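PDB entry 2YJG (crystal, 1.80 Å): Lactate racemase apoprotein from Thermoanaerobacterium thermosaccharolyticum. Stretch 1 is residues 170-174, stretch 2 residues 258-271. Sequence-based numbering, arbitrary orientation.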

ATOM      1  N   PHE A 170      -3.227 -12.217 -18.843  1.00 12.18           N
ATOM      2  CA  PHE A 170      -3.447 -11.717 -20.216  1.00 13.00           C
ATOM      3  C   PHE A 170      -2.791 -12.682 -21.220  1.00 12.66           C
ATOM      4  O   PHE A 170      -1.894 -13.537 -20.834  1.00 14.42           O
ATOM      5  CB  PHE A 170      -2.902 -10.295 -20.383  1.00 13.52           C
ATOM      6  CG  PHE A 170      -1.460 -10.231 -20.571  1.00 15.62           C
ATOM      7  CD1 PHE A 170      -0.597 -10.763 -19.647  1.00 17.80           C
ATOM      8  CD2 PHE A 170      -0.940  -9.646 -21.685  1.00 19.27           C
ATOM      9  CE1 PHE A 170       0.746 -10.750 -19.888  1.00 22.98           C
ATOM     10  CE2 PHE A 170       0.396  -9.597 -21.884  1.00 22.76           C
ATOM     11  CZ  PHE A 170       1.222 -10.156 -20.988  1.00 23.75           C
ATOM     12  N   ILE A 171      -3.215 -12.572 -22.472  1.00 11.34           N
ATOM     13  CA  ILE A 171      -2.802 -13.552 -23.485  1.00 11.35           C
ATOM     14  C   ILE A 171      -2.097 -12.856 -24.636  1.00 10.87           C
ATOM     15  O   ILE A 171      -2.691 -11.963 -25.264  1.00 11.39           O
ATOM     16  CB  ILE A 171      -4.000 -14.359 -24.032  1.00 11.94           C
ATOM     17  CG1 ILE A 171      -4.612 -15.248 -23.000  1.00 12.93           C
ATOM     18  CG2 ILE A 171      -3.502 -15.219 -25.224  1.00 13.78           C
ATOM     19  CD1 ILE A 171      -6.011 -15.792 -23.346  1.00 11.96           C
ATOM     20  N   GLU A 172      -0.848 -13.211 -24.936  1.00 10.07           N
ATOM     21  CA  GLU A 172      -0.113 -12.648 -26.081  1.00 11.96           C
ATOM     22  C   GLU A 172       0.854 -13.774 -26.492  1.00 11.45           C
ATOM     23  O   GLU A 172       1.061 -14.724 -25.725  1.00 11.08           O
ATOM     24  CB  GLU A 172       0.678 -11.389 -25.719  1.00 14.27           C
ATOM     25  CG  GLU A 172       1.888 -11.684 -24.779  1.00 14.91           C
ATOM     26  CD  GLU A 172       2.637 -10.425 -24.322  1.00 20.91           C
ATOM     27  OE1 GLU A 172       2.170  -9.284 -24.601  1.00 15.80           O
ATOM     28  OE2 GLU A 172       3.687 -10.618 -23.648  1.00 19.69           O
ATOM     29  N   PRO A 173       1.506 -13.657 -27.651  1.00 10.67           N
ATOM     30  CA  PRO A 173       2.347 -14.761 -28.050  1.00 11.71           C
ATOM     31  C   PRO A 173       3.537 -14.855 -27.133  1.00 12.04           C
ATOM     32  O   PRO A 173       3.936 -13.854 -26.561  1.00 12.33           O
ATOM     33  CB  PRO A 173       2.818 -14.334 -29.443  1.00 11.84           C
ATOM     34  CG  PRO A 173       1.707 -13.436 -29.944  1.00 12.91           C
ATOM     35  CD  PRO A 173       1.305 -12.701 -28.749  1.00 12.44           C
ATOM     36  N   HIS A 174       4.121 -16.028 -27.029  1.00 11.20           N
ATOM     37  CA  HIS A 174       5.361 -16.209 -26.244  1.00 10.81           C
ATOM     38  C   HIS A 174       6.272 -17.162 -26.981  1.00 11.10           C
ATOM     39  O   HIS A 174       5.843 -18.280 -27.414  1.00  9.82           O
ATOM     40  CB  HIS A 174       5.024 -16.684 -24.827  1.00 11.38           C
ATOM     41  CG  HIS A 174       6.232 -16.939 -23.998  1.00 13.24           C
ATOM     42  ND1 HIS A 174       6.652 -16.115 -22.969  1.00 20.25           N
ATOM     43  CD2 HIS A 174       7.138 -17.940 -24.075  1.00  4.85           C
ATOM     44  CE1 HIS A 174       7.773 -16.618 -22.452  1.00 11.80           C
ATOM     45  NE2 HIS A 174       8.078 -17.718 -23.112  1.00 17.43           N
ATOM     46  N   ALA A 258     -11.036 -21.713 -21.652  1.00 13.92           N
ATOM     47  CA  ALA A 258     -11.130 -20.263 -21.804  1.00 14.58           C
ATOM     48  C   ALA A 258      -9.821 -19.681 -22.355  1.00 14.47           C
ATOM     49  O   ALA A 258      -9.883 -18.810 -23.178  1.00 16.39           O
ATOM     50  CB  ALA A 258     -11.542 -19.534 -20.498  1.00 14.00           C
ATOM     51  N   HIS A 259      -8.681 -20.206 -21.893  1.00 14.73           N
ATOM     52  CA  HIS A 259      -7.351 -19.814 -22.356  1.00 14.54           C
ATOM     53  C   HIS A 259      -7.214 -20.116 -23.822  1.00 14.99           C
ATOM     54  O   HIS A 259      -6.795 -19.254 -24.606  1.00 13.62           O
ATOM     55  CB  HIS A 259      -6.262 -20.523 -21.577  1.00 14.90           C
ATOM     56  CG  HIS A 259      -4.859 -20.198 -22.042  1.00 15.05           C
ATOM     57  ND1 HIS A 259      -4.288 -18.926 -21.964  1.00 13.27           N
ATOM     58  CD2 HIS A 259      -3.896 -21.004 -22.558  1.00 12.00           C
ATOM     59  CE1 HIS A 259      -3.056 -18.976 -22.435  1.00  9.45           C
ATOM     60  NE2 HIS A 259      -2.791 -20.220 -22.797  1.00 16.85           N
ATOM     61  N   LEU A 260      -7.649 -21.311 -24.233  1.00 16.20           N
ATOM     62  CA  LEU A 260      -7.562 -21.655 -25.657  1.00 16.36           C
ATOM     63  C   LEU A 260      -8.407 -20.771 -26.558  1.00 17.11           C
ATOM     64  O   LEU A 260      -7.965 -20.377 -27.679  1.00 16.69           O
ATOM     65  CB  LEU A 260      -7.872 -23.146 -25.859  1.00 16.91           C
ATOM     66  CG  LEU A 260      -6.910 -24.183 -25.306  1.00 19.59           C
ATOM     67  CD1 LEU A 260      -7.373 -25.646 -25.615  1.00 22.73           C
ATOM     68  CD2 LEU A 260      -5.454 -24.024 -25.863  1.00 22.54           C
ATOM     69  N   LYS A 261      -9.630 -20.431 -26.135  1.00 17.50           N
ATOM     70  CA  LYS A 261     -10.458 -19.521 -26.925  1.00 17.61           C
ATOM     71  C   LYS A 261      -9.762 -18.156 -27.069  1.00 18.68           C
ATOM     72  O   LYS A 261      -9.743 -17.560 -28.138  1.00 18.71           O
ATOM     73  CB  LYS A 261     -11.871 -19.403 -26.301  1.00 20.16           C
ATOM     74  CG  LYS A 261     -12.810 -18.510 -27.047  1.00 22.47           C
ATOM     75  CD  LYS A 261     -13.068 -18.948 -28.527  1.00 27.55           C
ATOM     76  CE  LYS A 261     -13.067 -17.691 -29.475  1.00 30.69           C
ATOM     77  NZ  LYS A 261     -11.681 -17.164 -29.853  1.00 23.23           N
ATOM     78  N   GLY A 262      -9.103 -17.708 -26.012  1.00 16.28           N
ATOM     79  CA  GLY A 262      -8.299 -16.493 -26.104  1.00 16.59           C
ATOM     80  C   GLY A 262      -7.099 -16.615 -27.035  1.00 15.24           C
ATOM     81  O   GLY A 262      -6.791 -15.694 -27.831  1.00 15.35           O
ATOM     82  N   CYS A 263      -6.435 -17.740 -26.981  1.00 15.39           N
ATOM     83  CA  CYS A 263      -5.249 -17.975 -27.842  1.00 14.79           C
ATOM     84  C   CYS A 263      -5.680 -18.065 -29.275  1.00 15.43           C
ATOM     85  O   CYS A 263      -4.949 -17.614 -30.176  1.00 13.48           O
ATOM     86  CB  CYS A 263      -4.521 -19.261 -27.432  1.00 16.22           C
ATOM     87  SG  CYS A 263      -3.655 -19.168 -25.833  1.00 16.90           S
ATOM     88  N   GLU A 264      -6.864 -18.647 -29.516  1.00 15.26           N
ATOM     89  CA  GLU A 264      -7.362 -18.705 -30.877  1.00 17.07           C
ATOM     90  C   GLU A 264      -7.571 -17.286 -31.380  1.00 15.54           C
ATOM     91  O   GLU A 264      -7.247 -16.996 -32.498  1.00 15.28           O
ATOM     92  CB  GLU A 264      -8.654 -19.529 -31.034  1.00 17.37           C
ATOM     93  CG  GLU A 264      -8.453 -21.001 -30.770  1.00 20.57           C
ATOM     94  CD  GLU A 264      -9.780 -21.719 -30.495  1.00 24.17           C
ATOM     95  OE1 GLU A 264     -10.847 -21.068 -30.413  1.00 30.67           O
ATOM     96  OE2 GLU A 264      -9.746 -22.931 -30.381  1.00 30.66           O
ATOM     97  N   PHE A 265      -8.125 -16.414 -30.566  1.00 16.35           N
ATOM     98  CA  PHE A 265      -8.343 -15.036 -30.945  1.00 16.14           C
ATOM     99  C   PHE A 265      -6.971 -14.351 -31.277  1.00 15.52           C
ATOM    100  O   PHE A 265      -6.798 -13.710 -32.320  1.00 15.75           O
ATOM    101  CB  PHE A 265      -9.144 -14.297 -29.853  1.00 17.39           C
ATOM    102  CG  PHE A 265      -9.342 -12.832 -30.134  1.00 17.74           C
ATOM    103  CD1 PHE A 265     -10.232 -12.408 -31.096  1.00 20.34           C
ATOM    104  CD2 PHE A 265      -8.623 -11.881 -29.452  1.00 21.85           C
ATOM    105  CE1 PHE A 265     -10.361 -11.063 -31.372  1.00 23.51           C
ATOM    106  CE2 PHE A 265      -8.798 -10.525 -29.724  1.00 22.27           C
ATOM    107  CZ  PHE A 265      -9.663 -10.141 -30.676  1.00 22.26           C
ATOM    108  N   VAL A 266      -6.018 -14.502 -30.381  1.00 14.07           N
ATOM    109  CA  VAL A 266      -4.695 -13.918 -30.537  1.00 14.00           C
ATOM    110  C   VAL A 266      -4.040 -14.466 -31.757  1.00 13.11           C
ATOM    111  O   VAL A 266      -3.446 -13.670 -32.475  1.00 13.22           O
ATOM    112  CB  VAL A 266      -3.842 -14.013 -29.251  1.00 13.94           C
ATOM    113  CG1 VAL A 266      -2.449 -13.502 -29.465  1.00 12.30           C
ATOM    114  CG2 VAL A 266      -4.505 -13.204 -28.120  1.00 12.09           C
ATOM    115  N   SER A 267      -4.096 -15.784 -32.006  1.00 14.93           N
ATOM    116  CA  SER A 267      -3.538 -16.332 -33.257  1.00 17.38           C
ATOM    117  C   SER A 267      -4.120 -15.634 -34.530  1.00 18.95           C
ATOM    118  O   SER A 267      -3.382 -15.343 -35.523  1.00 19.33           O
ATOM    119  CB  SER A 267      -3.817 -17.843 -33.338  1.00 18.67           C
ATOM    120  OG  SER A 267      -3.102 -18.359 -34.422  1.00 24.84           O
ATOM    121  N   GLU A 268      -5.443 -15.401 -34.533  1.00 19.81           N
ATOM    122  CA  GLU A 268      -6.059 -14.732 -35.704  1.00 21.93           C
ATOM    123  C   GLU A 268      -5.465 -13.327 -35.919  1.00 21.10           C
ATOM    124  O   GLU A 268      -5.166 -12.983 -37.024  1.00 22.08           O
ATOM    125  CB  GLU A 268      -7.597 -14.648 -35.605  1.00 22.55           C
ATOM    126  CG  GLU A 268      -8.294 -15.972 -35.475  1.00 28.25           C
ATOM    127  CD  GLU A 268      -9.847 -15.877 -35.574  1.00 37.34           C
ATOM    128  OE1 GLU A 268     -10.384 -14.902 -36.206  1.00 40.06           O
ATOM    129  OE2 GLU A 268     -10.518 -16.794 -35.009  1.00 38.45           O
ATOM    130  N   ILE A 269      -5.212 -12.560 -34.844  1.00 20.28           N
ATOM    131  CA  ILE A 269      -4.706 -11.185 -34.925  1.00 21.75           C
ATOM    132  C   ILE A 269      -3.211 -11.147 -35.191  1.00 20.54           C
ATOM    133  O   ILE A 269      -2.725 -10.301 -35.992  1.00 23.72           O
ATOM    134  CB  ILE A 269      -4.885 -10.403 -33.606  1.00 22.70           C
ATOM    135  CG1 ILE A 269      -6.332 -10.334 -33.141  1.00 26.56           C
ATOM    136  CG2 ILE A 269      -4.356  -8.938 -33.733  1.00 26.89           C
ATOM    137  CD1 ILE A 269      -7.358 -10.599 -34.155  1.00 28.45           C
ATOM    138  N   ALA A 270      -2.472 -12.040 -34.531  1.00 17.73           N
ATOM    139  CA  ALA A 270      -1.001 -11.942 -34.533  1.00 17.63           C
ATOM    140  C   ALA A 270      -0.310 -12.755 -35.615  1.00 16.30           C
ATOM    141  O   ALA A 270       0.863 -12.517 -35.881  1.00 18.30           O
ATOM    142  CB  ALA A 270      -0.483 -12.327 -33.172  1.00 17.34           C
ATOM    143  N   THR A 271      -0.983 -13.726 -36.247  1.00 17.18           N
ATOM    144  CA  THR A 271      -0.292 -14.616 -37.203  1.00 16.68           C
ATOM    145  C   THR A 271       0.028 -13.886 -38.491  1.00 17.30           C
ATOM    146  O   THR A 271      -0.828 -13.228 -39.034  1.00 18.07           O
ATOM    147  CB  THR A 271      -1.047 -15.914 -37.464  1.00 17.28           C
ATOM    148  OG1 THR A 271      -1.223 -16.575 -36.203  1.00 17.70           O
ATOM    149  CG2 THR A 271      -0.268 -16.854 -38.436  1.00 18.35           C
TER

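The short segment 170-174 lies against one side of the helix 258-270, and the contact is made by van der Waals packing: no hydrogen bond crosses between the stretches. The nearest CA pairs, I171 CA to C263 CA at 6.7 Å and E172 CA to V266 CA at 6.5 Å, put the two backbones close together. Amides are bonded within the helix, for example C263 N to H259 O at 2.8 Å and V266 N to G262 O at 2.9 Å. The side chains of C263, V266 and A270 meet the segment with sulfur or methyl carbon.

I171 dominates, with 113 Å² covered by the helix. Its CA-to-CB bond points toward the helix, and chi1 m with chi2 t extends CD1 to within 3.7 Å of G262 CA. The absence of a side chain at G262 makes this approach possible: an ideal CB there would point toward the segment and sit 2.3 Å from I171 CD1, a clash. The same methyl carbon, I171 CD1, lies 3.8 Å from H259 O, one turn before C263, and meets the H259 ring obliquely. I171 CG2 covers the next part of the helix, 4.0 Å from C263 SG and 3.7 Å from V266 CG2, both apolar contacts.

The CA-to-CB bond of V266, a residue with 55 Å² covered, also points toward the other stretch; its side chain links I171 to P173. Besides meeting the isoleucine methyl, its CG2 lies 3.6 Å from I171 O, while V266 CG1 is 3.9 Å from P173 CD and 4.2 Å from E172 CA. The CA-to-CB bond of E172 points away from the helix, and its OE2 is hydrogen-bonded elsewhere in the structure.

P173 contributes 34 Å². Its ring extends the apolar contact by one helical turn, from V266 to A270, where P173 CG stands 4.1 Å from A270 CB.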